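Local coordinates for protein amino acid amide racemase (PDB 6GIO) that binds pyridoxal-5'-phosphate and belongs to the class-III aminotransferase family, one of the fold-type I groups of PLP-dependent enzymes, at residues R42-S48 with Y380-F386; M74-L80 with T295-V301; P168-P172 with V214-F220; H340-G344 with V355-R361. One frame throughout, in Å; residues are numbered along the deposited sequence.

Contact 1. Residues R42-S48 with Y380-F386; sequences RSILDLS and YQLGAAF
Ile44 and Leu47 pack on two alanines and Phe386 at the apolar centre. Ile44 (chi1 m, chi2 m) sets CG2 3.9 Å from Ala385 CB. Leu47 (chi1 m, chi2 t) sets CD1 3.9 Å from Ala384 CB, and its CB lies 4.3 Å from Phe386 CB. Leu45 and Ala384 share one sheet face, where helix 406-424 packs. Asp46 and Ala385 share the other, which meets Tyr82 of the second subunit. The backbones of 43-46 and 384-385 run parallel and extended. Leu45 pairs with Ala384 (CA-CA 4.7 Å) and Asp46 with Ala385 (CA-CA 5.1 Å). Leu45 N donates to Gly383 O (2.9 Å), Ala385 N to Leu45 O (3.0 Å), and Leu47 N reaches Ala385 O weakly (3.1 Å). This parallel pair brings strands over 330 residues apart in the chain side by side in one mixed sheet. Gly383 joins helix 369-382 to its strand by a Schellman motif with positive phi (101°), and Gly383 N bonds Tyr380 O at 3.1 Å. Asp46 OD1 accepts from Ser48 N (3.1 Å), an Asx turn, and from Ser48 OG (2.5 Å). At the polar edge Arg42 (chi1 t, chi2 t, chi3 p) curls over the helix end. Arg42 NH1 donates to Tyr380 O (3.1 Å). Arg42 CZ sits 5.0 Å from the Tyr380 ring centroid, a cation-pi contact over the face. Glu38 salt-bridges Arg42 and hydrogen-bonds Tyr380 OH.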
loop_
_atom_site.group_PDB
_atom_site.type_symbol
_atom_site.label_atom_id
_atom_site.label_comp_id
_atom_site.label_asym_id
_atom_site.label_seq_id
_atom_site.Cartn_x
_atom_site.Cartn_y
_atom_site.Cartn_z
ATOM N N ARG C 42 0.253 29.705 9.820
ATOM C CA ARG C 42 0.603 30.375 8.546
ATOM C C ARG C 42 0.076 29.534 7.371
ATOM O O ARG C 42 0.172 28.315 7.385
ATOM C CB ARG C 42 2.109 30.560 8.447
ATOM C CG ARG C 42 2.585 31.570 7.399
ATOM C CD ARG C 42 4.079 31.886 7.562
ATOM N NE ARG C 42 4.926 30.688 7.477
ATOM C CZ ARG C 42 5.653 30.308 6.417
ATOM N NH1 ARG C 42 5.676 31.020 5.305
ATOM N NH2 ARG C 42 6.374 29.192 6.472
ATOM N N SER C 43 -0.473 30.199 6.374
ATOM C CA SER C 43 -1.125 29.551 5.239
ATOM C C SER C 43 -0.214 29.528 4.019
ATOM O O SER C 43 0.052 30.568 3.443
ATOM C CB SER C 43 -2.409 30.301 4.908
ATOM O OG SER C 43 -2.860 30.016 3.593
ATOM N N ILE C 44 0.212 28.340 3.588
ATOM C CA ILE C 44 1.233 28.195 2.534
ATOM C C ILE C 44 0.599 27.763 1.213
ATOM O O ILE C 44 -0.193 26.851 1.194
ATOM C CB ILE C 44 2.247 27.124 2.935
ATOM C CG1 ILE C 44 2.798 27.412 4.340
ATOM C CG2 ILE C 44 3.381 27.000 1.904
ATOM C CD1 ILE C 44 3.465 28.754 4.484
ATOM N N LEU C 45 0.965 28.411 0.113
ATOM C CA LEU C 45 0.455 28.022 -1.203
ATOM C C LEU C 45 1.094 26.691 -1.631
ATOM O O LEU C 45 2.305 26.572 -1.671
ATOM C CB LEU C 45 0.717 29.127 -2.233
ATOM C CG LEU C 45 0.266 28.783 -3.667
ATOM C CD1 LEU C 45 -1.214 28.430 -3.761
ATOM C CD2 LEU C 45 0.574 29.913 -4.644
ATOM N N ASP C 46 0.276 25.690 -1.961
ATOM C CA ASP C 46 0.821 24.388 -2.263
ATOM C C ASP C 46 1.033 24.202 -3.746
ATOM O O ASP C 46 0.116 23.870 -4.477
ATOM C CB ASP C 46 -0.016 23.230 -1.704
ATOM C CG ASP C 46 0.703 21.855 -1.884
ATOM O OD1 ASP C 46 1.965 21.850 -1.822
ATOM O OD2 ASP C 46 0.019 20.808 -2.087
ATOM N N LEU C 47 2.288 24.338 -4.158
ATOM C CA LEU C 47 2.681 24.027 -5.534
ATOM C C LEU C 47 3.197 22.591 -5.690
ATOM O O LEU C 47 3.455 22.136 -6.802
ATOM C CB LEU C 47 3.739 25.016 -5.963
ATOM C CG LEU C 47 3.345 26.483 -5.787
ATOM C CD1 LEU C 47 4.541 27.390 -6.052
ATOM C CD2 LEU C 47 2.184 26.810 -6.711
ATOM N N SER C 48 3.325 21.885 -4.576
ATOM C CA SER C 48 3.705 20.481 -4.580
ATOM C C SER C 48 2.588 19.472 -4.826
ATOM O O SER C 48 2.885 18.366 -5.255
ATOM C CB SER C 48 4.413 20.127 -3.268
ATOM O OG SER C 48 3.511 19.878 -2.218
ATOM N N TYR C 380 9.554 28.342 0.837
ATOM C CA TYR C 380 8.819 28.031 2.033
ATOM C C TYR C 380 8.684 29.271 2.951
ATOM O O TYR C 380 7.588 29.571 3.415
ATOM C CB TYR C 380 9.513 26.858 2.739
ATOM C CG TYR C 380 9.307 26.840 4.213
ATOM C CD1 TYR C 380 8.120 26.331 4.755
ATOM C CD2 TYR C 380 10.290 27.357 5.090
ATOM C CE1 TYR C 380 7.918 26.323 6.116
ATOM C CE2 TYR C 380 10.090 27.362 6.459
ATOM C CZ TYR C 380 8.908 26.840 6.958
ATOM O OH TYR C 380 8.678 26.803 8.302
ATOM N N GLN C 381 9.763 30.008 3.182
ATOM C CA GLN C 381 9.661 31.203 4.061
ATOM C C GLN C 381 8.802 32.283 3.412
ATOM O O GLN C 381 8.140 33.017 4.085
ATOM C CB GLN C 381 11.027 31.795 4.335
ATOM C CG GLN C 381 11.960 30.900 5.058
ATOM C CD GLN C 381 13.251 31.645 5.367
ATOM O OE1 GLN C 381 13.932 32.123 4.471
ATOM N NE2 GLN C 381 13.582 31.744 6.642
ATOM N N LEU C 382 8.820 32.360 2.091
ATOM C CA LEU C 382 8.004 33.311 1.377
ATOM C C LEU C 382 6.559 32.860 1.167
ATOM O O LEU C 382 5.771 33.631 0.605
ATOM C CB LEU C 382 8.637 33.655 0.007
ATOM C CG LEU C 382 10.030 34.283 0.102
ATOM C CD1 LEU C 382 10.660 34.358 -1.290
ATOM C CD2 LEU C 382 9.962 35.661 0.778
ATOM N N GLY C 383 6.212 31.635 1.595
ATOM C CA GLY C 383 4.813 31.169 1.554
ATOM C C GLY C 383 4.431 30.238 0.399
ATOM O O GLY C 383 3.254 30.146 0.026
ATOM N N ALA C 384 5.403 29.508 -0.145
ATOM C CA ALA C 384 5.109 28.471 -1.153
ATOM C C ALA C 384 5.868 27.178 -0.875
ATOM O O ALA C 384 7.064 27.204 -0.505
ATOM C CB ALA C 384 5.421 28.956 -2.544
ATOM N N ALA C 385 5.158 26.056 -1.052
ATOM C CA ALA C 385 5.717 24.727 -0.856
ATOM C C ALA C 385 6.008 24.050 -2.201
ATOM O O ALA C 385 5.077 23.789 -2.999
ATOM C CB ALA C 385 4.779 23.862 -0.024
ATOM N N PHE C 386 7.281 23.736 -2.450
ATOM C CA PHE C 386 7.608 22.956 -3.663
ATOM C C PHE C 386 8.809 22.086 -3.407
ATOM O O PHE C 386 9.323 22.054 -2.275
ATOM C CB PHE C 386 7.725 23.843 -4.927
ATOM C CG PHE C 386 8.621 25.051 -4.769
ATOM C CD1 PHE C 386 8.176 26.190 -4.086
ATOM C CD2 PHE C 386 9.887 25.077 -5.348
ATOM C CE1 PHE C 386 8.988 27.307 -3.942
ATOM C CE2 PHE C 386 10.710 26.195 -5.208
ATOM C CZ PHE C 386 10.265 27.301 -4.495
#

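Contact 2. Residues M74-L80 with T295-V301; sequences MAGASLL and TTAGNPV. With PLP (pyridoxal-5'-phosphate), chain E.
Thr295 binds the phosphate of a PLP that the second subunit also holds. Thr295 N (2.8 Å) and Thr295 OG1 (2.7 Å, chi1 m) donate to PLP O1P; Gly112 N and Ser113 OG of the second subunit also hydrogen-bond to PLP. Ser78 CA lies 4.6 Å from Thr296 CA and Ala77 CA 4.8 Å from Asn299 CA. Residues 296-299 make a type II turn, with Gly298 at phi 74°. A CB on Gly298 would clash with Leu79 CD2. Asn299 (chi1 p) N-caps helix 300-315: its OD1 accepts weakly from Val301 N (3.1 Å), and its ND2 donates to Thr296 O (2.8 Å). Ser78 OG (chi1 t) donates to Thr295 O (2.9 Å) and Leu79 N to Ala297 O (3.3 Å). Water 1 links Leu80 N (3.0 Å) to Ala297 O (2.7 Å). Ala75 centres an inverse gamma turn beside Pro300, and Met74 CG lies 3.9 Å from Pro300 CG. Main-chain carbonyls thus tie 295-297 to 78-80, while Thr295 N and OG1 serve the phosphate at the dimer interface.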
loop_
_atom_site.group_PDB
_atom_site.type_symbol
_atom_site.label_atom_id
_atom_site.label_comp_id
_atom_site.label_asym_id
_atom_site.label_seq_id
_atom_site.Cartn_x
_atom_site.Cartn_y
_atom_site.Cartn_z
ATOM N N MET C 74 -20.276 2.131 5.683
ATOM C CA MET C 74 -19.109 1.472 5.082
ATOM C C MET C 74 -19.440 0.089 4.584
ATOM O O MET C 74 -19.792 -0.816 5.384
ATOM C CB MET C 74 -17.966 1.377 6.089
ATOM C CG MET C 74 -16.632 0.893 5.471
ATOM S SD MET C 74 -15.295 0.690 6.690
ATOM C CE MET C 74 -14.757 2.350 6.843
ATOM N N ALA C 75 -19.300 -0.073 3.265
ATOM C CA ALA C 75 -19.722 -1.285 2.572
ATOM C C ALA C 75 -18.614 -2.335 2.649
ATOM O O ALA C 75 -17.993 -2.725 1.644
ATOM C CB ALA C 75 -20.074 -0.965 1.136
ATOM N N GLY C 76 -18.360 -2.776 3.857
ATOM C CA GLY C 76 -17.204 -3.612 4.122
ATOM C C GLY C 76 -15.900 -2.811 4.005
ATOM O O GLY C 76 -15.914 -1.585 3.748
ATOM N N ALA C 77 -14.773 -3.516 4.129
ATOM C CA ALA C 77 -13.433 -2.898 4.020
ATOM C C ALA C 77 -12.415 -3.749 3.254
ATOM O O ALA C 77 -11.195 -3.649 3.512
ATOM C CB ALA C 77 -12.903 -2.543 5.421
ATOM N N SER C 78 -12.888 -4.570 2.304
ATOM C CA SER C 78 -12.027 -5.478 1.615
ATOM C C SER C 78 -12.693 -5.917 0.333
ATOM O O SER C 78 -13.650 -6.721 0.378
ATOM C CB SER C 78 -11.735 -6.752 2.466
ATOM O OG SER C 78 -11.034 -7.779 1.694
ATOM N N LEU C 79 -12.180 -5.432 -0.793
ATOM C CA LEU C 79 -12.703 -5.876 -2.115
ATOM C C LEU C 79 -12.379 -7.370 -2.383
ATOM O O LEU C 79 -13.133 -8.093 -3.070
ATOM C CB LEU C 79 -12.178 -4.945 -3.226
ATOM C CG LEU C 79 -12.594 -5.262 -4.663
ATOM C CD1 LEU C 79 -14.094 -5.300 -4.841
ATOM C CD2 LEU C 79 -11.998 -4.239 -5.617
ATOM N N LEU C 80 -11.262 -7.855 -1.862
ATOM C CA LEU C 80 -10.934 -9.269 -2.100
ATOM C C LEU C 80 -11.964 -10.211 -1.491
ATOM O O LEU C 80 -12.288 -11.235 -2.096
ATOM C CB LEU C 80 -9.521 -9.625 -1.686
ATOM C CG LEU C 80 -9.092 -9.562 -0.221
ATOM C CD1 LEU C 80 -9.372 -10.850 0.510
ATOM C CD2 LEU C 80 -7.597 -9.316 -0.146
ATOM N N THR C 295 -5.470 -6.846 1.779
ATOM C CA THR C 295 -6.761 -6.881 2.468
ATOM C C THR C 295 -7.710 -5.691 2.195
ATOM O O THR C 295 -8.883 -5.909 1.787
ATOM C CB THR C 295 -6.575 -7.088 3.971
ATOM O OG1 THR C 295 -5.896 -8.339 4.184
ATOM C CG2 THR C 295 -7.935 -7.160 4.668
ATOM N N THR C 296 -7.222 -4.471 2.421
ATOM C CA THR C 296 -8.069 -3.281 2.310
ATOM C C THR C 296 -8.051 -2.595 0.967
ATOM O O THR C 296 -8.658 -1.554 0.808
ATOM C CB THR C 296 -7.741 -2.219 3.386
ATOM O OG1 THR C 296 -6.415 -1.751 3.186
ATOM C CG2 THR C 296 -7.887 -2.810 4.763
ATOM N N ALA C 297 -7.345 -3.146 0.001
ATOM C CA ALA C 297 -7.418 -2.636 -1.364
ATOM C C ALA C 297 -8.859 -2.653 -1.874
ATOM O O ALA C 297 -9.614 -3.616 -1.647
ATOM C CB ALA C 297 -6.538 -3.463 -2.299
ATOM N N GLY C 298 -9.232 -1.573 -2.559
ATOM C CA GLY C 298 -10.550 -1.456 -3.150
ATOM C C GLY C 298 -11.600 -1.208 -2.106
ATOM O O GLY C 298 -12.761 -1.488 -2.344
ATOM N N ASN C 299 -11.184 -0.661 -0.946
ATOM C CA ASN C 299 -12.094 -0.429 0.128
ATOM C C ASN C 299 -12.988 0.712 -0.333
ATOM O O ASN C 299 -12.591 1.509 -1.173
ATOM C CB ASN C 299 -11.355 -0.053 1.425
ATOM C CG ASN C 299 -10.602 1.240 1.298
ATOM O OD1 ASN C 299 -11.215 2.317 1.350
ATOM N ND2 ASN C 299 -9.269 1.148 1.045
ATOM N N PRO C 300 -14.217 0.775 0.199
ATOM C CA PRO C 300 -15.221 1.689 -0.309
ATOM C C PRO C 300 -14.937 3.178 -0.065
ATOM O O PRO C 300 -15.484 4.031 -0.790
ATOM C CB PRO C 300 -16.470 1.249 0.419
ATOM C CG PRO C 300 -16.008 0.549 1.646
ATOM C CD PRO C 300 -14.749 -0.133 1.220
ATOM N N VAL C 301 -14.079 3.489 0.911
ATOM C CA VAL C 301 -13.752 4.882 1.226
ATOM C C VAL C 301 -12.799 5.492 0.196
ATOM O O VAL C 301 -13.088 6.539 -0.382
ATOM C CB VAL C 301 -13.167 4.984 2.639
ATOM C CG1 VAL C 301 -12.793 6.415 2.960
ATOM C CG2 VAL C 301 -14.195 4.461 3.653
HETATM N N1 PLP E . 0.826 -10.428 7.918
HETATM C C2 PLP E . -0.178 -11.096 8.565
HETATM C C2A PLP E . 0.078 -11.894 9.823
HETATM C C3 PLP E . -1.565 -11.041 8.012
HETATM O O3 PLP E . -2.612 -11.687 8.581
HETATM C C4 PLP E . -1.803 -10.248 6.784
HETATM C C4A PLP E . -3.158 -10.144 6.189
HETATM C C5 PLP E . -0.635 -9.569 6.155
HETATM C C6 PLP E . 0.618 -9.698 6.775
HETATM C C5A PLP E . -0.895 -8.757 4.874
HETATM O O4P PLP E . -1.739 -7.588 5.046
HETATM P P PLP E . -2.385 -6.890 3.757
HETATM O O1P PLP E . -3.341 -7.976 3.260
HETATM O O2P PLP E . -1.287 -6.675 2.727
HETATM O O3P PLP E . -3.023 -5.649 4.287
HETATM O O HOH W 1 -8.901 -6.150 -1.303
#

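Contact 3. Residues P168-P172 with V214-F220; sequences PYPDP and VVPPPAF
Val214 (chi1 t) points toward the extended 168-172. Its CG1 lies 4.0 Å from Tyr169 CD1 and 4.1 Å from Pro172 CD. Val215 turns its side chain away, and Val215 O meets Pro172 CD at 3.4 Å. Pro216 packs on the phenol of Tyr169 (chi1 t): Pro216 CB is 4.0 Å from Tyr169 CE1, and Pro216 CD is 3.3 Å from Tyr169 OH. That hydroxyl is hydrogen-bonded to the backbone O of Glu205, a residue of the PLP pocket. CA-CA is 6.0 Å for Pro170-Pro216 and 6.4 Å for Pro172-Pro217. Pro217 CG touches Pro170 CB at 3.8 Å. Residues 217-220 then form a type II turn, with Ala219, the N-cap residue of helix 220-229, at phi 82° and Phe220 N bonded to Pro217 O (3.2 Å). Phe220 (chi1 t) lays its ring face over Pro170, whose CG sits 3.5 Å from the ring centroid, 8° off the normal: a CH-pi contact. The contact joins the loops that follow two parallel strands of the PLP-domain sheet, 164-167 and 199-204. No hydrogen bond crosses it, and Pro170 O is buried without a partner. The prolines offer no N-H; apolar packing and the CH-pi contact carry the interface.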
loop_
_atom_site.group_PDB
_atom_site.type_symbol
_atom_site.label_atom_id
_atom_site.label_comp_id
_atom_site.label_asym_id
_atom_site.label_seq_id
_atom_site.Cartn_x
_atom_site.Cartn_y
_atom_site.Cartn_z
ATOM N N PRO C 168 18.681 4.495 -21.972
ATOM C CA PRO C 168 18.576 5.921 -21.739
ATOM C C PRO C 168 17.235 6.478 -22.199
ATOM O O PRO C 168 16.646 6.025 -23.215
ATOM C CB PRO C 168 19.733 6.505 -22.574
ATOM C CG PRO C 168 20.662 5.369 -22.840
ATOM C CD PRO C 168 19.768 4.185 -22.924
ATOM N N TYR C 169 16.728 7.437 -21.436
ATOM C CA TYR C 169 15.549 8.183 -21.871
ATOM C C TYR C 169 16.025 9.439 -22.640
ATOM O O TYR C 169 16.746 10.272 -22.107
ATOM C CB TYR C 169 14.658 8.516 -20.656
ATOM C CG TYR C 169 13.223 8.917 -20.917
ATOM C CD1 TYR C 169 12.897 10.212 -21.252
ATOM C CD2 TYR C 169 12.158 7.993 -20.723
ATOM C CE1 TYR C 169 11.563 10.607 -21.407
ATOM C CE2 TYR C 169 10.843 8.372 -20.869
ATOM C CZ TYR C 169 10.544 9.681 -21.228
ATOM O OH TYR C 169 9.228 10.087 -21.370
ATOM N N PRO C 170 15.675 9.534 -23.914
ATOM C CA PRO C 170 16.147 10.654 -24.714
ATOM C C PRO C 170 15.666 11.987 -24.188
ATOM O O PRO C 170 14.447 12.194 -24.044
ATOM C CB PRO C 170 15.485 10.448 -26.071
ATOM C CG PRO C 170 14.841 9.133 -26.044
ATOM C CD PRO C 170 14.848 8.583 -24.679
ATOM N N ASP C 171 16.620 12.876 -23.957
ATOM C CA ASP C 171 16.406 14.092 -23.217
ATOM C C ASP C 171 16.763 15.292 -24.121
ATOM O O ASP C 171 17.930 15.569 -24.339
ATOM C CB ASP C 171 17.317 14.049 -22.010
ATOM C CG ASP C 171 17.251 15.305 -21.172
ATOM O OD1 ASP C 171 16.585 16.311 -21.563
ATOM O OD2 ASP C 171 17.877 15.265 -20.108
ATOM N N PRO C 172 15.758 16.021 -24.629
ATOM C CA PRO C 172 16.062 17.164 -25.487
ATOM C C PRO C 172 16.983 18.237 -24.856
ATOM O O PRO C 172 17.681 18.889 -25.589
ATOM C CB PRO C 172 14.691 17.768 -25.793
ATOM C CG PRO C 172 13.704 16.710 -25.461
ATOM C CD PRO C 172 14.312 15.887 -24.372
ATOM N N VAL C 214 11.272 15.163 -17.794
ATOM C CA VAL C 214 11.711 15.154 -19.160
ATOM C C VAL C 214 10.606 14.736 -20.115
ATOM O O VAL C 214 10.121 13.615 -20.044
ATOM C CB VAL C 214 12.920 14.195 -19.322
ATOM C CG1 VAL C 214 13.386 14.135 -20.772
ATOM C CG2 VAL C 214 14.058 14.639 -18.436
ATOM N N VAL C 215 10.217 15.622 -21.020
ATOM C CA VAL C 215 9.291 15.260 -22.073
ATOM C C VAL C 215 10.105 14.693 -23.223
ATOM O O VAL C 215 11.013 15.357 -23.754
ATOM C CB VAL C 215 8.500 16.454 -22.620
ATOM C CG1 VAL C 215 7.492 16.012 -23.711
ATOM C CG2 VAL C 215 7.759 17.167 -21.501
ATOM N N PRO C 216 9.770 13.469 -23.654
ATOM C CA PRO C 216 10.552 12.915 -24.729
ATOM C C PRO C 216 10.416 13.716 -26.026
ATOM O O PRO C 216 9.441 14.469 -26.170
ATOM C CB PRO C 216 9.961 11.509 -24.906
ATOM C CG PRO C 216 8.536 11.675 -24.514
ATOM C CD PRO C 216 8.589 12.651 -23.351
ATOM N N PRO C 217 11.369 13.523 -26.971
ATOM C CA PRO C 217 11.258 14.037 -28.325
ATOM C C PRO C 217 10.038 13.445 -28.997
ATOM O O PRO C 217 9.742 12.287 -28.787
ATOM C CB PRO C 217 12.514 13.502 -29.040
ATOM C CG PRO C 217 13.370 12.886 -27.991
ATOM C CD PRO C 217 12.468 12.552 -26.853
ATOM N N PRO C 218 9.315 14.246 -29.769
ATOM C CA PRO C 218 8.096 13.793 -30.423
ATOM C C PRO C 218 8.292 12.520 -31.199
ATOM O O PRO C 218 9.301 12.363 -31.838
ATOM C CB PRO C 218 7.779 14.933 -31.409
ATOM C CG PRO C 218 8.367 16.132 -30.746
ATOM C CD PRO C 218 9.638 15.651 -30.109
ATOM N N ALA C 219 7.319 11.624 -31.115
ATOM C CA ALA C 219 7.252 10.394 -31.915
ATOM C C ALA C 219 8.111 9.270 -31.334
ATOM O O ALA C 219 7.927 8.133 -31.728
ATOM C CB ALA C 219 7.618 10.646 -33.379
ATOM N N PHE C 220 9.023 9.569 -30.407
ATOM C CA PHE C 220 9.849 8.549 -29.835
ATOM C C PHE C 220 9.077 7.403 -29.147
ATOM O O PHE C 220 9.322 6.234 -29.455
ATOM C CB PHE C 220 10.874 9.135 -28.846
ATOM C CG PHE C 220 11.580 8.068 -28.031
ATOM C CD1 PHE C 220 12.525 7.227 -28.624
ATOM C CD2 PHE C 220 11.307 7.910 -26.685
ATOM C CE1 PHE C 220 13.160 6.232 -27.885
ATOM C CE2 PHE C 220 11.934 6.935 -25.936
ATOM C CZ PHE C 220 12.860 6.090 -26.533
#

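Contact 4. Residues H340-G344 with V355-R361; sequences HSIIG and VDLVSDR
His340 opens a type I turn that ends at Ile343, with Ile343 N bonded to His340 O at 3.2 Å. The His340 side chain turns to Asp417 of helix 406-424. Ser341 offers its carbonyl: Arg361 NH1 donates to Ser341 O at 2.9 Å, and Ser341 CB rests 3.7 Å from Arg361 CD. Ile342 (chi1 t, chi2 t) places CG1 3.8 Å from Leu357 CB. Val358 N donates to Ile342 O (2.9 Å), and Leu357 CA makes a CA-H...O contact with the same Ile342 O (3.2 Å). Ile343 starts the strand. It faces Leu357 as an antiparallel non-hydrogen-bonded pair, CA-CA 5.0 Å, with both side chains on one sheet face. These are the open ends of the beta hairpin 343-349/352-357. Its first strand lies at the edge of the sheet within the chain, and strand 395-398 flanks the second. Ile343 (chi1 m, chi2 t) sets CG2 3.8 Å from Val355 CG1. Ile343 O takes a second bond from Arg361 NH1, again 2.9 Å, so one guanidinium nitrogen clasps two carbonyls. Arg361 bends back to do this with chi1 m, chi2 t, chi3 p. Gly344 N donates to Asp356 O at 2.8 Å. A CB on Gly344 would clash with Val358 CG1. The Asp356 carboxylate forms salt bridges with Arg347 and Arg174.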
loop_
_atom_site.group_PDB
_atom_site.type_symbol
_atom_site.label_atom_id
_atom_site.label_comp_id
_atom_site.label_asym_id
_atom_site.label_seq_id
_atom_site.Cartn_x
_atom_site.Cartn_y
_atom_site.Cartn_z
ATOM N N HIS C 340 16.964 35.818 -14.202
ATOM C CA HIS C 340 17.756 34.820 -13.503
ATOM C C HIS C 340 18.357 33.799 -14.492
ATOM O O HIS C 340 17.654 32.918 -15.003
ATOM C CB HIS C 340 16.839 34.113 -12.523
ATOM C CG HIS C 340 16.161 35.025 -11.553
ATOM N ND1 HIS C 340 16.859 35.739 -10.596
ATOM C CD2 HIS C 340 14.850 35.317 -11.364
ATOM C CE1 HIS C 340 16.008 36.422 -9.851
ATOM N NE2 HIS C 340 14.781 36.191 -10.298
ATOM N N SER C 341 19.648 33.896 -14.754
ATOM C CA SER C 341 20.244 33.039 -15.781
ATOM C C SER C 341 20.320 31.555 -15.322
ATOM O O SER C 341 20.440 30.655 -16.162
ATOM C CB SER C 341 21.581 33.616 -16.259
ATOM O OG SER C 341 22.447 33.733 -15.166
ATOM N N ILE C 342 20.178 31.305 -14.009
ATOM C CA ILE C 342 20.133 29.927 -13.481
ATOM C C ILE C 342 18.952 29.104 -14.036
ATOM O O ILE C 342 19.003 27.894 -14.040
ATOM C CB ILE C 342 20.095 29.914 -11.941
ATOM C CG1 ILE C 342 20.318 28.498 -11.388
ATOM C CG2 ILE C 342 18.777 30.482 -11.424
ATOM C CD1 ILE C 342 20.467 28.470 -9.874
ATOM N N ILE C 343 17.899 29.762 -14.498
ATOM C CA ILE C 343 16.763 29.064 -15.074
ATOM C C ILE C 343 17.120 28.622 -16.501
ATOM O O ILE C 343 16.994 29.378 -17.456
ATOM C CB ILE C 343 15.507 29.956 -15.054
ATOM C CG1 ILE C 343 15.167 30.335 -13.613
ATOM C CG2 ILE C 343 14.319 29.249 -15.737
ATOM C CD1 ILE C 343 14.076 31.380 -13.506
ATOM N N GLY C 344 17.627 27.407 -16.633
ATOM C CA GLY C 344 18.045 26.922 -17.953
ATOM C C GLY C 344 16.918 26.432 -18.839
ATOM O O GLY C 344 17.005 26.529 -20.083
ATOM N N VAL C 355 11.459 23.105 -13.673
ATOM C CA VAL C 355 12.413 24.171 -13.945
ATOM C C VAL C 355 13.855 23.726 -13.706
ATOM O O VAL C 355 14.280 23.548 -12.572
ATOM C CB VAL C 355 12.100 25.417 -13.074
ATOM C CG1 VAL C 355 13.068 26.555 -13.403
ATOM C CG2 VAL C 355 10.670 25.875 -13.304
ATOM N N ASP C 356 14.634 23.579 -14.781
ATOM C CA ASP C 356 15.972 23.014 -14.703
ATOM C C ASP C 356 17.029 24.098 -14.340
ATOM O O ASP C 356 17.265 25.038 -15.112
ATOM C CB ASP C 356 16.282 22.374 -16.053
ATOM C CG ASP C 356 17.469 21.488 -15.994
ATOM O OD1 ASP C 356 18.500 21.938 -15.451
ATOM O OD2 ASP C 356 17.340 20.329 -16.431
ATOM N N LEU C 357 17.616 24.009 -13.158
ATOM C CA LEU C 357 18.569 24.988 -12.704
ATOM C C LEU C 357 19.980 24.605 -13.154
ATOM O O LEU C 357 20.403 23.453 -12.999
ATOM C CB LEU C 357 18.552 25.093 -11.180
ATOM C CG LEU C 357 17.190 25.338 -10.571
ATOM C CD1 LEU C 357 17.296 25.416 -9.082
ATOM C CD2 LEU C 357 16.576 26.621 -11.111
ATOM N N VAL C 358 20.686 25.566 -13.733
ATOM C CA VAL C 358 22.017 25.313 -14.300
ATOM C C VAL C 358 23.046 26.311 -13.769
ATOM O O VAL C 358 22.753 27.483 -13.624
ATOM C CB VAL C 358 22.004 25.386 -15.817
ATOM C CG1 VAL C 358 21.110 24.291 -16.420
ATOM C CG2 VAL C 358 21.563 26.764 -16.308
ATOM N N SER C 359 24.253 25.847 -13.481
ATOM C CA SER C 359 25.329 26.747 -13.063
ATOM C C SER C 359 25.960 27.432 -14.263
ATOM O O SER C 359 26.694 28.404 -14.093
ATOM C CB SER C 359 26.392 26.011 -12.230
ATOM O OG SER C 359 26.977 24.931 -12.936
ATOM N N ASP C 360 25.675 26.946 -15.476
ATOM C CA ASP C 360 26.268 27.538 -16.677
ATOM C C ASP C 360 25.293 27.351 -17.838
ATOM O O ASP C 360 24.904 26.204 -18.126
ATOM C CB ASP C 360 27.623 26.861 -16.952
ATOM C CG ASP C 360 28.391 27.502 -18.113
ATOM O OD1 ASP C 360 28.092 27.257 -19.316
ATOM O OD2 ASP C 360 29.302 28.279 -17.794
ATOM N N ARG C 361 24.878 28.444 -18.480
ATOM C CA ARG C 361 23.890 28.359 -19.541
ATOM C C ARG C 361 24.397 27.653 -20.817
ATOM O O ARG C 361 23.611 27.019 -21.576
ATOM C CB ARG C 361 23.392 29.753 -19.890
ATOM C CG ARG C 361 22.518 30.391 -18.836
ATOM C CD ARG C 361 21.864 31.683 -19.345
ATOM N NE ARG C 361 20.813 31.456 -20.340
ATOM C CZ ARG C 361 19.577 31.028 -20.057
ATOM N NH1 ARG C 361 19.221 30.741 -18.804
ATOM N NH2 ARG C 361 18.692 30.880 -21.022
#

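In the fold
Contacts 1 and 4 belong to the same mixed sheet, contact 1 within it and contact 4 at one edge; helix 406-424 packs against both. Each combines strand hydrogen bonds with an arginine that hydrogen-bonds to main-chain carbonyl oxygen, one in contact 1 and two in contact 4. Contact 2 is buried throughout and lies on the other side of the chain's centre from contacts 3 and 4. Contacts 1 and 2 both touch the second subunit, but only contact 2 binds PLP directly. Contact 3 is partly exposed and apolar, without hydrogen bonds between its segments. Its nearest atoms are about 6 Å from those of contact 4. Arg174, just after 168-172, bridges that gap through its salt bridge to Asp356.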